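Local coordinates for glycosyl hydrolase family 2, TIM barrel domain protein (Parabacteroides merdae ATCC 43184, PDB 6DXU), which probably hydrolyses beta-glucuronides as a gut bacterial beta-glucuronidase of glycoside hydrolase family 2, built round a TIM barrel, at residues E334-V339 / R617-K622; I423-G428 / D461-A466; W488-F493 / G540-A545; T494-I499 / D573-E578. All coordinates share one frame; numbering follows the deposited sequence.

Contact 1 of 4, residues E334-V339 / R617-K622; sequences EDHAGV and RDFTPK
The CA atoms of A337 and D618 are the nearest pair across two irregular loops, and A337 N donates to R617 O at 3.0 Å. D335 and R617 carry the main side-chain contact, a two-pronged salt bridge. R617 comes side-on: NE donates to D335 OD2 at 2.8 Å and NH2 donates to D335 OD1. Both oxygens lie close to the guanidinium plane, but the two flat groups are turned 39° apart. OD2 is therefore met from above the carboxylate plane, OD1 on its syn side. The R617 chain runs extended from CG to NE (chi3 176°), which carries the guanidinium past A337 to the aspartate. The aspartate has further donors, Y187 OH at OD1 and S597 N at OD2, so each oxygen has a second donor.

H336 lies between two partners. R617 O sits over one face of its imidazole. Its CE1 points down onto the centre of the F619 ring, 3.3 Å from F619 CZ, with the ring planes at 45°. K594 NZ bonds to H336 ND1, while a water links H336 NE2 to D618 O. A second water joins G338 N and R617 NH1. A337 CB rests against D618 CB at 3.8 Å. D618 OD1 accepts from T620 N at 3.0 Å, which closes an Asx turn.

The arrangement is a loop-to-loop junction of the TIM barrel: the loop between strand 323-331 and helix 345-357 meets the loop leading into helix 623-632.

Contact 2 of 4, residues I423-G428 / D461-A466; sequences IIWGLG and DTRMTA
W425 and R463 meet beside two parallel strands. R463 CG stands anti to the carbonyl carbon (chi1 -67°), and the chain then runs extended to NE. This lays CD against the indole, 3.5 Å from W425 NE1. The guanidinium and the indole are turned 62° apart. W425 has the same kind of first torsion (chi1 -55°), which swings its ring back toward R463. D460 OD2 accepts from both W425 NE1 and R463 NH1, while R463 NE bonds to V422 O. Without the indole, as with an alanine here, D460 would probably lose one of its donors and R463 CD the ring it lies against.

On the face bearing I424 and A466, I424 CG2 touches A466 CB at 3.6 Å. I424 CG1 lies farther off, 4.2 Å from M464 CB. M464 bends at its second and third torsions, and its end leads away from I424. T465 points to the W425 face, and its hydroxyl bonds to H453 of helix 442-459.

Four backbone bonds pair the strands. M464 N donates to I423 O, W425 N to M464 O, A466 N to W425 O and L427 N to A466 O. The strands join through helix 442-459 in a beta-alpha-beta unit of the barrel. The chemistry implies a backbone ladder flanked by apolar contacts, with the buried arginine charge probably balanced by D460, just before the 461-466 segment.

Contact 3 of 4, residues W488-F493 / G540-A545; sequences WYRGVF and GGDERA
Stacking dominates where R490 meets R544. Their guanidinium groups lie flat on each other, 3.6 Å between centres, with planes only 8° apart. The side chains themselves cross at about a right angle. R490 bends at its third torsion (chi3 -61°), which turns its guanidinium to lie nearly parallel to that of R544.

The nearby carboxylates probably make the close approach tolerable. R544 grips D542 side-on: NE donates to OD2 at 2.9 Å and NH1 to OD1 at 3.0 Å. R490 NH2 has its own salt bridge, to D547. Each guanidinium thus has a carboxylate partner.

One hydrogen bond crosses between the segments. R490 NE donates to D542 O at 3.0 Å, nearly in line with the carbonyl and in the guanidinium plane. Shortening R490 to an alanine would probably cost D542 O this donor, D547 its salt bridge with the arginine, and R544 its stacking partner.

Close packing completes the contact. R490 CB rests on G541 CA at 3.7 Å, and CG lies near G540 O. G491 has a positive phi, and a side chain there would run into G540 O. Y489 and E543 lie side by side, pointing the same way. The glutamate lies over one face of the tyrosine ring, toward its rim, while W488 CD1 sits over the centre of the other. Y489 OH bonds to K612 and R601.

These are two long loops of the TIM barrel domain running roughly antiparallel, with the side chain of Y489 about 10 Å from a bound bicine; W488 touches W563 of that bicine's pocket.

Contact 4 of 4, residues T494-I499 / D573-E578; sequences TDYKSI and DWHLKE
T494 lies over one face of the W574 indole. Its CG2 sits 3.7 Å from the centroid of the six-membered ring, 14° off the normal, a CH-pi contact. The methyl is anti to the carbonyl carbon and beside the backbone N, which sets it over the ring. T494 CA is 3.3 Å from W574 NE1. On the opposite indole face lie K577 CE and E578 CG, so the ring is packed from both sides.

Y496 and H575 form the second pair. Their rings meet obliquely, planes at 39°, with Y496 CD2 and H575 CD2 3.3 Å apart. H575 CD2 lies over the tyrosine face, offset toward the rim. In return, Y496 CB makes a CH-pi contact over the imidazole face. H575 also stacks on W515, and its ND1 bonds to L571 O.

Here the start of helix 496-504 meets helix 565-579. These helices precede strands 512-513 and 587-589, which pair in parallel in the barrel sheet, and so belong to the barrel's outer layer.

E578 CB meets the edge of the Y496 ring, 3.9 Å from Y496 CD1. The glutamate bends at its second torsion (chi2 -70°), which brings E578 OE1 to 3.4 Å from K497 CB. The extended lysine crosses the glutamate at about a right angle, but its NZ bonds to T581 instead. K577 NZ makes the salt bridge to E578 OE2. One water ties the pieces together: it donates to T494 O and to E578 OE1 at 2.6 Å, and accepts from K497 N and from W574 NE1 in the indole plane.

How the contacts relate
Contacts 3 and 4 are neighbours, with centres 13 Å apart. They touch directly: F493 O lies 3.1 Å from W574 CD1, and I499 CD1 packs on G540 C at 3.5 Å. Their segments alternate along the chain, so the 488-499 run meets both later pieces in turn. Contact 1 spans the widest stretch of sequence, and the other three fall within it. Contacts 1 and 2 each lie 27 to 29 Å, centre to centre, from the other contacts; contact 2 lies in the barrel strands. Contact 3 adjoins a bicine pocket through W488, which meets W563 there. A sodium ion lies about 10 Å from the side chain of R617 of contact 1.

Contact 1 of 4, residues E334-V339 / R617-K622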
# COMPACT_ATOMS: atom_id res chain seq x y z
N GLU D 334 -1.37 -37.10 -4.67
CA GLU D 334 -0.25 -37.16 -3.73
C GLU D 334 -0.85 -37.22 -2.34
O GLU D 334 -1.13 -36.20 -1.71
CB GLU D 334 0.67 -35.96 -3.89
CG GLU D 334 1.40 -35.92 -5.21
CD GLU D 334 2.49 -34.86 -5.24
OE1 GLU D 334 3.33 -34.91 -6.15
OE2 GLU D 334 2.53 -34.00 -4.33
N ASP D 335 -1.07 -38.45 -1.88
CA ASP D 335 -1.74 -38.70 -0.60
C ASP D 335 -1.46 -40.14 -0.22
O ASP D 335 -1.46 -41.01 -1.09
CB ASP D 335 -3.25 -38.45 -0.72
CG ASP D 335 -3.99 -38.67 0.59
OD1 ASP D 335 -3.60 -38.05 1.60
OD2 ASP D 335 -4.99 -39.43 0.59
N HIS D 336 -1.18 -40.38 1.06
CA HIS D 336 -0.86 -41.74 1.50
C HIS D 336 -1.18 -41.92 2.98
O HIS D 336 -1.21 -40.97 3.76
CB HIS D 336 0.61 -42.09 1.23
CG HIS D 336 0.91 -43.56 1.36
ND1 HIS D 336 0.56 -44.47 0.39
CD2 HIS D 336 1.49 -44.28 2.35
CE1 HIS D 336 0.92 -45.69 0.77
NE2 HIS D 336 1.49 -45.60 1.96
N ALA D 337 -1.44 -43.18 3.35
CA ALA D 337 -1.76 -43.50 4.73
C ALA D 337 -0.67 -43.00 5.68
O ALA D 337 0.53 -43.19 5.42
CB ALA D 337 -1.94 -45.02 4.88
N GLY D 338 -1.09 -42.35 6.76
CA GLY D 338 -0.19 -41.92 7.80
C GLY D 338 0.54 -40.61 7.56
O GLY D 338 1.03 -40.02 8.53
N VAL D 339 0.62 -40.13 6.32
CA VAL D 339 1.50 -39.00 6.00
C VAL D 339 0.80 -37.94 5.15
O VAL D 339 1.38 -36.87 4.91
CB VAL D 339 2.76 -39.49 5.27
CG1 VAL D 339 3.54 -40.46 6.13
CG2 VAL D 339 2.40 -40.12 3.92
N ARG D 617 -5.28 -47.11 0.63
CA ARG D 617 -4.45 -45.94 0.88
C ARG D 617 -3.10 -46.30 1.49
O ARG D 617 -2.20 -45.45 1.52
CB ARG D 617 -5.23 -44.95 1.77
CG ARG D 617 -4.68 -43.54 1.80
CD ARG D 617 -5.67 -42.59 2.51
NE ARG D 617 -5.15 -41.23 2.67
CZ ARG D 617 -4.78 -40.70 3.84
NH1 ARG D 617 -4.86 -41.43 4.96
NH2 ARG D 617 -4.33 -39.45 3.88
N ASP D 618 -2.92 -47.55 1.94
CA ASP D 618 -1.66 -48.02 2.48
C ASP D 618 -0.91 -48.96 1.52
O ASP D 618 0.03 -49.64 1.95
CB ASP D 618 -1.90 -48.72 3.82
CG ASP D 618 -2.69 -50.02 3.67
OD1 ASP D 618 -3.10 -50.38 2.54
OD2 ASP D 618 -2.92 -50.67 4.71
N PHE D 619 -1.30 -49.01 0.25
CA PHE D 619 -0.74 -49.84 -0.84
C PHE D 619 -1.32 -51.25 -0.89
O PHE D 619 -0.90 -52.03 -1.76
CB PHE D 619 0.80 -49.96 -0.80
CG PHE D 619 1.52 -48.68 -1.14
CD1 PHE D 619 1.02 -47.83 -2.12
CD2 PHE D 619 2.70 -48.34 -0.49
CE1 PHE D 619 1.69 -46.65 -2.45
CE2 PHE D 619 3.38 -47.16 -0.81
CZ PHE D 619 2.87 -46.32 -1.79
N THR D 620 -2.23 -51.63 -0.01
CA THR D 620 -2.79 -52.98 -0.09
C THR D 620 -3.65 -53.09 -1.33
O THR D 620 -4.63 -52.35 -1.46
CB THR D 620 -3.61 -53.33 1.14
OG1 THR D 620 -2.85 -53.08 2.32
CG2 THR D 620 -4.01 -54.83 1.10
N PRO D 621 -3.35 -53.99 -2.26
CA PRO D 621 -4.19 -54.12 -3.46
C PRO D 621 -5.59 -54.59 -3.09
O PRO D 621 -5.76 -55.45 -2.21
CB PRO D 621 -3.45 -55.17 -4.30
CG PRO D 621 -2.11 -55.34 -3.67
CD PRO D 621 -2.24 -54.97 -2.25
N LYS D 622 -6.58 -54.03 -3.76
CA LYS D 622 -7.95 -54.54 -3.70
C LYS D 622 -8.13 -55.63 -4.74
O LYS D 622 -7.27 -55.86 -5.60
CB LYS D 622 -8.96 -53.41 -3.92
CG LYS D 622 -8.92 -52.28 -2.88
CD LYS D 622 -10.13 -51.38 -3.04
CE LYS D 622 -9.93 -50.02 -2.40
NZ LYS D 622 -11.08 -49.12 -2.73
O HOH W 1 2.15 -48.01 3.49
O HOH W 2 -3.35 -40.75 7.38

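Contact 2 of 4, residues I423-G428 / D461-A466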
# COMPACT_ATOMS: atom_id res chain seq x y z
N ILE D 423 2.44 -35.98 -22.65
CA ILE D 423 1.78 -35.70 -23.92
C ILE D 423 0.71 -34.63 -23.81
O ILE D 423 0.28 -34.11 -24.86
CB ILE D 423 1.16 -36.97 -24.53
CG1 ILE D 423 0.22 -37.61 -23.51
CG2 ILE D 423 2.26 -37.92 -24.99
CD1 ILE D 423 -0.67 -38.74 -24.07
N ILE D 424 0.21 -34.30 -22.62
CA ILE D 424 -0.92 -33.39 -22.47
C ILE D 424 -0.66 -32.43 -21.32
O ILE D 424 -0.32 -32.86 -20.21
CB ILE D 424 -2.24 -34.15 -22.24
CG1 ILE D 424 -2.73 -34.79 -23.54
CG2 ILE D 424 -3.30 -33.21 -21.67
CD1 ILE D 424 -3.89 -35.77 -23.35
N TRP D 425 -0.85 -31.14 -21.57
CA TRP D 425 -0.95 -30.15 -20.50
C TRP D 425 -2.43 -29.82 -20.29
O TRP D 425 -3.10 -29.32 -21.19
CB TRP D 425 -0.18 -28.88 -20.83
CG TRP D 425 1.30 -29.05 -21.17
CD1 TRP D 425 1.91 -28.68 -22.35
CD2 TRP D 425 2.35 -29.55 -20.33
NE1 TRP D 425 3.26 -28.94 -22.29
CE2 TRP D 425 3.56 -29.48 -21.07
CE3 TRP D 425 2.39 -30.07 -19.02
CZ2 TRP D 425 4.80 -29.88 -20.54
CZ3 TRP D 425 3.61 -30.48 -18.50
CH2 TRP D 425 4.80 -30.39 -19.26
N GLY D 426 -2.93 -30.12 -19.09
CA GLY D 426 -4.33 -29.88 -18.78
C GLY D 426 -4.52 -28.49 -18.20
O GLY D 426 -3.69 -28.00 -17.44
N LEU D 427 -5.64 -27.87 -18.56
CA LEU D 427 -5.91 -26.51 -18.14
C LEU D 427 -6.90 -26.38 -17.00
O LEU D 427 -7.08 -25.28 -16.48
CB LEU D 427 -6.41 -25.68 -19.33
CG LEU D 427 -5.58 -25.77 -20.62
CD1 LEU D 427 -6.20 -24.85 -21.67
CD2 LEU D 427 -4.11 -25.41 -20.37
N GLY D 428 -7.57 -27.46 -16.62
CA GLY D 428 -8.56 -27.35 -15.56
C GLY D 428 -9.54 -28.50 -15.57
O GLY D 428 -9.62 -29.28 -16.52
N ASP D 461 4.51 -25.99 -28.22
CA ASP D 461 3.52 -26.45 -29.19
C ASP D 461 3.69 -27.91 -29.56
O ASP D 461 3.01 -28.37 -30.49
CB ASP D 461 3.55 -25.58 -30.46
CG ASP D 461 4.79 -25.82 -31.31
OD1 ASP D 461 4.75 -25.47 -32.51
OD2 ASP D 461 5.76 -26.42 -30.81
N THR D 462 4.58 -28.65 -28.91
CA THR D 462 4.72 -30.07 -29.19
C THR D 462 3.75 -30.92 -28.40
O THR D 462 3.73 -32.14 -28.57
CB THR D 462 6.14 -30.58 -28.91
OG1 THR D 462 6.32 -30.74 -27.49
CG2 THR D 462 7.19 -29.62 -29.47
N ARG D 463 2.97 -30.32 -27.49
CA ARG D 463 2.05 -31.12 -26.71
C ARG D 463 0.63 -30.58 -26.86
O ARG D 463 0.41 -29.46 -27.33
CB ARG D 463 2.51 -31.15 -25.25
CG ARG D 463 3.84 -31.93 -25.17
CD ARG D 463 4.32 -31.95 -23.80
NE ARG D 463 5.42 -32.86 -23.54
CZ ARG D 463 6.68 -32.48 -23.40
NH1 ARG D 463 7.01 -31.20 -23.54
NH2 ARG D 463 7.60 -33.38 -23.07
N MET D 464 -0.34 -31.42 -26.52
CA MET D 464 -1.75 -31.08 -26.63
C MET D 464 -2.25 -30.48 -25.32
O MET D 464 -1.82 -30.86 -24.23
CB MET D 464 -2.58 -32.32 -26.96
CG MET D 464 -2.18 -33.05 -28.26
SD MET D 464 -2.65 -32.05 -29.68
CE MET D 464 -4.09 -32.96 -30.23
N THR D 465 -3.17 -29.52 -25.43
CA THR D 465 -3.90 -29.05 -24.25
C THR D 465 -5.18 -29.87 -24.08
O THR D 465 -5.73 -30.43 -25.03
CB THR D 465 -4.25 -27.56 -24.34
OG1 THR D 465 -5.17 -27.36 -25.42
CG2 THR D 465 -3.01 -26.71 -24.56
N ALA D 466 -5.68 -29.90 -22.84
CA ALA D 466 -6.91 -30.62 -22.56
C ALA D 466 -7.60 -30.04 -21.34
O ALA D 466 -6.98 -29.37 -20.52
CB ALA D 466 -6.67 -32.12 -22.33

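Contact 3 of 4, residues W488-F493 / G540-A545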
# COMPACT_ATOMS: atom_id res chain seq x y z
N TRP D 488 -22.05 -45.85 -12.09
CA TRP D 488 -21.80 -45.33 -10.75
C TRP D 488 -22.67 -44.12 -10.48
O TRP D 488 -23.76 -44.26 -9.92
CB TRP D 488 -20.32 -45.02 -10.53
CG TRP D 488 -20.07 -44.76 -9.06
CD1 TRP D 488 -19.75 -43.56 -8.47
CD2 TRP D 488 -20.20 -45.71 -8.00
NE1 TRP D 488 -19.64 -43.73 -7.10
CE2 TRP D 488 -19.91 -45.03 -6.80
CE3 TRP D 488 -20.51 -47.07 -7.96
CZ2 TRP D 488 -19.94 -45.68 -5.55
CZ3 TRP D 488 -20.53 -47.72 -6.73
CH2 TRP D 488 -20.25 -47.02 -5.55
N TYR D 489 -22.23 -42.92 -10.89
CA TYR D 489 -23.03 -41.73 -10.60
C TYR D 489 -24.29 -41.65 -11.43
O TYR D 489 -25.21 -40.92 -11.07
CB TYR D 489 -22.19 -40.45 -10.79
CG TYR D 489 -21.12 -40.27 -9.74
CD1 TYR D 489 -19.79 -40.15 -10.11
CD2 TYR D 489 -21.43 -40.27 -8.38
CE1 TYR D 489 -18.80 -40.00 -9.16
CE2 TYR D 489 -20.45 -40.12 -7.42
CZ TYR D 489 -19.14 -39.98 -7.82
OH TYR D 489 -18.15 -39.83 -6.87
N ARG D 490 -24.37 -42.40 -12.53
CA ARG D 490 -25.56 -42.39 -13.37
C ARG D 490 -25.60 -43.65 -14.23
O ARG D 490 -24.57 -44.16 -14.67
CB ARG D 490 -25.58 -41.14 -14.26
CG ARG D 490 -26.85 -40.95 -15.06
CD ARG D 490 -26.92 -39.53 -15.64
NE ARG D 490 -26.92 -38.51 -14.60
CZ ARG D 490 -28.02 -38.07 -13.99
NH1 ARG D 490 -29.21 -38.55 -14.33
NH2 ARG D 490 -27.93 -37.13 -13.05
N GLY D 491 -26.82 -44.13 -14.45
CA GLY D 491 -27.05 -45.22 -15.38
C GLY D 491 -26.46 -46.56 -14.99
O GLY D 491 -26.12 -46.83 -13.83
N VAL D 492 -26.28 -47.39 -16.01
CA VAL D 492 -25.80 -48.75 -15.83
C VAL D 492 -24.50 -48.90 -16.60
O VAL D 492 -24.29 -48.24 -17.63
CB VAL D 492 -26.85 -49.77 -16.31
CG1 VAL D 492 -28.12 -49.62 -15.49
CG2 VAL D 492 -27.14 -49.58 -17.81
N PHE D 493 -23.60 -49.75 -16.09
CA PHE D 493 -22.30 -49.76 -16.75
C PHE D 493 -22.35 -50.45 -18.11
O PHE D 493 -21.42 -50.25 -18.90
CB PHE D 493 -21.21 -50.37 -15.84
CG PHE D 493 -21.44 -51.80 -15.37
CD1 PHE D 493 -21.60 -52.08 -14.02
CD2 PHE D 493 -21.39 -52.87 -16.26
CE1 PHE D 493 -21.76 -53.39 -13.56
CE2 PHE D 493 -21.55 -54.18 -15.82
CZ PHE D 493 -21.74 -54.43 -14.45
N GLY D 540 -27.98 -41.72 -20.14
CA GLY D 540 -26.70 -41.08 -19.94
C GLY D 540 -25.90 -41.71 -18.81
O GLY D 540 -26.28 -42.73 -18.22
N GLY D 541 -24.76 -41.09 -18.53
CA GLY D 541 -23.85 -41.59 -17.52
C GLY D 541 -22.95 -40.52 -16.93
O GLY D 541 -21.93 -40.85 -16.32
N ASP D 542 -23.31 -39.25 -17.10
CA ASP D 542 -22.50 -38.15 -16.60
C ASP D 542 -22.87 -37.83 -15.15
O ASP D 542 -24.01 -38.02 -14.71
CB ASP D 542 -22.67 -36.90 -17.47
CG ASP D 542 -24.12 -36.44 -17.56
OD1 ASP D 542 -24.97 -37.24 -18.02
OD2 ASP D 542 -24.40 -35.28 -17.18
N GLU D 543 -21.88 -37.34 -14.40
CA GLU D 543 -22.11 -36.84 -13.05
C GLU D 543 -22.61 -35.40 -13.13
O GLU D 543 -21.96 -34.53 -13.72
CB GLU D 543 -20.83 -36.91 -12.22
CG GLU D 543 -20.96 -36.32 -10.82
CD GLU D 543 -19.62 -36.06 -10.14
OE1 GLU D 543 -18.58 -36.52 -10.69
OE2 GLU D 543 -19.60 -35.40 -9.07
N ARG D 544 -23.78 -35.15 -12.53
CA ARG D 544 -24.37 -33.82 -12.41
C ARG D 544 -24.43 -33.41 -10.95
O ARG D 544 -24.25 -34.23 -10.04
CB ARG D 544 -25.77 -33.78 -13.04
CG ARG D 544 -25.78 -34.04 -14.53
CD ARG D 544 -27.17 -34.35 -15.04
NE ARG D 544 -27.09 -35.21 -16.22
CZ ARG D 544 -28.13 -35.83 -16.78
NH1 ARG D 544 -27.93 -36.59 -17.85
NH2 ARG D 544 -29.35 -35.69 -16.28
N ALA D 545 -24.70 -32.12 -10.73
CA ALA D 545 -24.78 -31.58 -9.38
C ALA D 545 -25.76 -32.39 -8.53
O ALA D 545 -26.90 -32.62 -8.92
CB ALA D 545 -25.21 -30.11 -9.43

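Contact 4 of 4, residues T494-I499 / D573-E578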
# COMPACT_ATOMS: atom_id res chain seq x y z
N THR D 494 -23.41 -51.19 -18.44
CA THR D 494 -23.50 -51.74 -19.79
C THR D 494 -23.75 -50.67 -20.85
O THR D 494 -23.66 -50.97 -22.04
CB THR D 494 -24.60 -52.81 -19.86
OG1 THR D 494 -25.81 -52.27 -19.30
CG2 THR D 494 -24.20 -54.05 -19.09
N ASP D 495 -24.06 -49.43 -20.45
CA ASP D 495 -24.16 -48.31 -21.38
C ASP D 495 -22.82 -47.64 -21.70
O ASP D 495 -22.81 -46.70 -22.49
CB ASP D 495 -25.13 -47.26 -20.84
CG ASP D 495 -26.59 -47.65 -21.03
OD1 ASP D 495 -26.85 -48.62 -21.77
OD2 ASP D 495 -27.47 -46.98 -20.47
N TYR D 496 -21.71 -48.12 -21.13
CA TYR D 496 -20.43 -47.43 -21.28
C TYR D 496 -20.06 -47.23 -22.75
O TYR D 496 -19.72 -46.11 -23.16
CB TYR D 496 -19.34 -48.23 -20.55
CG TYR D 496 -17.93 -47.92 -21.04
CD1 TYR D 496 -17.20 -48.86 -21.77
CD2 TYR D 496 -17.36 -46.68 -20.80
CE1 TYR D 496 -15.92 -48.58 -22.23
CE2 TYR D 496 -16.09 -46.38 -21.26
CZ TYR D 496 -15.38 -47.33 -21.97
OH TYR D 496 -14.11 -47.03 -22.42
N LYS D 497 -20.12 -48.29 -23.55
CA LYS D 497 -19.66 -48.19 -24.94
C LYS D 497 -20.53 -47.23 -25.74
O LYS D 497 -20.01 -46.38 -26.48
CB LYS D 497 -19.66 -49.57 -25.59
CG LYS D 497 -19.18 -49.57 -27.04
CD LYS D 497 -19.01 -50.99 -27.53
CE LYS D 497 -18.72 -51.04 -29.01
NZ LYS D 497 -18.41 -52.46 -29.40
N SER D 498 -21.86 -47.33 -25.60
CA SER D 498 -22.73 -46.46 -26.39
C SER D 498 -22.57 -45.00 -25.97
O SER D 498 -22.58 -44.10 -26.83
CB SER D 498 -24.19 -46.91 -26.26
OG SER D 498 -24.68 -46.72 -24.95
N ILE D 499 -22.44 -44.73 -24.67
CA ILE D 499 -22.21 -43.35 -24.24
C ILE D 499 -20.90 -42.83 -24.82
O ILE D 499 -20.82 -41.69 -25.29
CB ILE D 499 -22.25 -43.23 -22.71
CG1 ILE D 499 -23.64 -43.57 -22.18
CG2 ILE D 499 -21.87 -41.80 -22.28
CD1 ILE D 499 -23.70 -43.72 -20.66
N ASP D 573 -14.49 -55.04 -15.09
CA ASP D 573 -14.48 -56.13 -16.06
C ASP D 573 -15.21 -55.73 -17.33
O ASP D 573 -14.69 -55.86 -18.45
CB ASP D 573 -15.12 -57.36 -15.39
CG ASP D 573 -15.02 -58.65 -16.19
OD1 ASP D 573 -14.67 -58.65 -17.39
OD2 ASP D 573 -15.31 -59.71 -15.58
N TRP D 574 -16.42 -55.19 -17.17
CA TRP D 574 -17.23 -54.80 -18.32
C TRP D 574 -16.52 -53.74 -19.16
O TRP D 574 -16.39 -53.89 -20.38
CB TRP D 574 -18.59 -54.28 -17.84
CG TRP D 574 -19.45 -53.90 -18.99
CD1 TRP D 574 -19.56 -52.66 -19.57
CD2 TRP D 574 -20.27 -54.77 -19.77
NE1 TRP D 574 -20.43 -52.71 -20.63
CE2 TRP D 574 -20.87 -54.00 -20.79
CE3 TRP D 574 -20.57 -56.14 -19.70
CZ2 TRP D 574 -21.76 -54.54 -21.71
CZ3 TRP D 574 -21.44 -56.68 -20.63
CH2 TRP D 574 -22.03 -55.87 -21.63
N HIS D 575 -16.07 -52.65 -18.52
CA HIS D 575 -15.40 -51.58 -19.25
C HIS D 575 -14.22 -52.12 -20.07
O HIS D 575 -14.04 -51.76 -21.24
CB HIS D 575 -14.89 -50.50 -18.29
CG HIS D 575 -15.94 -49.54 -17.83
ND1 HIS D 575 -16.91 -49.87 -16.92
CD2 HIS D 575 -16.14 -48.23 -18.13
CE1 HIS D 575 -17.68 -48.82 -16.69
NE2 HIS D 575 -17.23 -47.81 -17.41
N LEU D 576 -13.40 -52.97 -19.45
CA LEU D 576 -12.18 -53.41 -20.11
C LEU D 576 -12.49 -54.34 -21.29
O LEU D 576 -11.79 -54.29 -22.31
CB LEU D 576 -11.27 -54.11 -19.10
CG LEU D 576 -10.83 -53.17 -17.98
CD1 LEU D 576 -9.79 -53.82 -17.09
CD2 LEU D 576 -10.29 -51.86 -18.58
N LYS D 577 -13.50 -55.19 -21.17
CA LYS D 577 -13.79 -56.04 -22.31
C LYS D 577 -14.45 -55.25 -23.44
O LYS D 577 -14.20 -55.53 -24.61
CB LYS D 577 -14.63 -57.24 -21.88
CG LYS D 577 -16.05 -56.96 -21.52
CD LYS D 577 -16.99 -57.49 -22.59
CE LYS D 577 -18.43 -57.29 -22.17
NZ LYS D 577 -19.34 -57.10 -23.34
N GLU D 578 -15.22 -54.21 -23.10
CA GLU D 578 -15.76 -53.32 -24.13
C GLU D 578 -14.64 -52.61 -24.89
O GLU D 578 -14.74 -52.41 -26.11
CB GLU D 578 -16.72 -52.31 -23.51
CG GLU D 578 -18.02 -52.92 -22.99
CD GLU D 578 -18.94 -53.41 -24.10
OE1 GLU D 578 -19.95 -52.71 -24.39
OE2 GLU D 578 -18.65 -54.48 -24.69
O HOH W 3 -21.06 -50.95 -22.78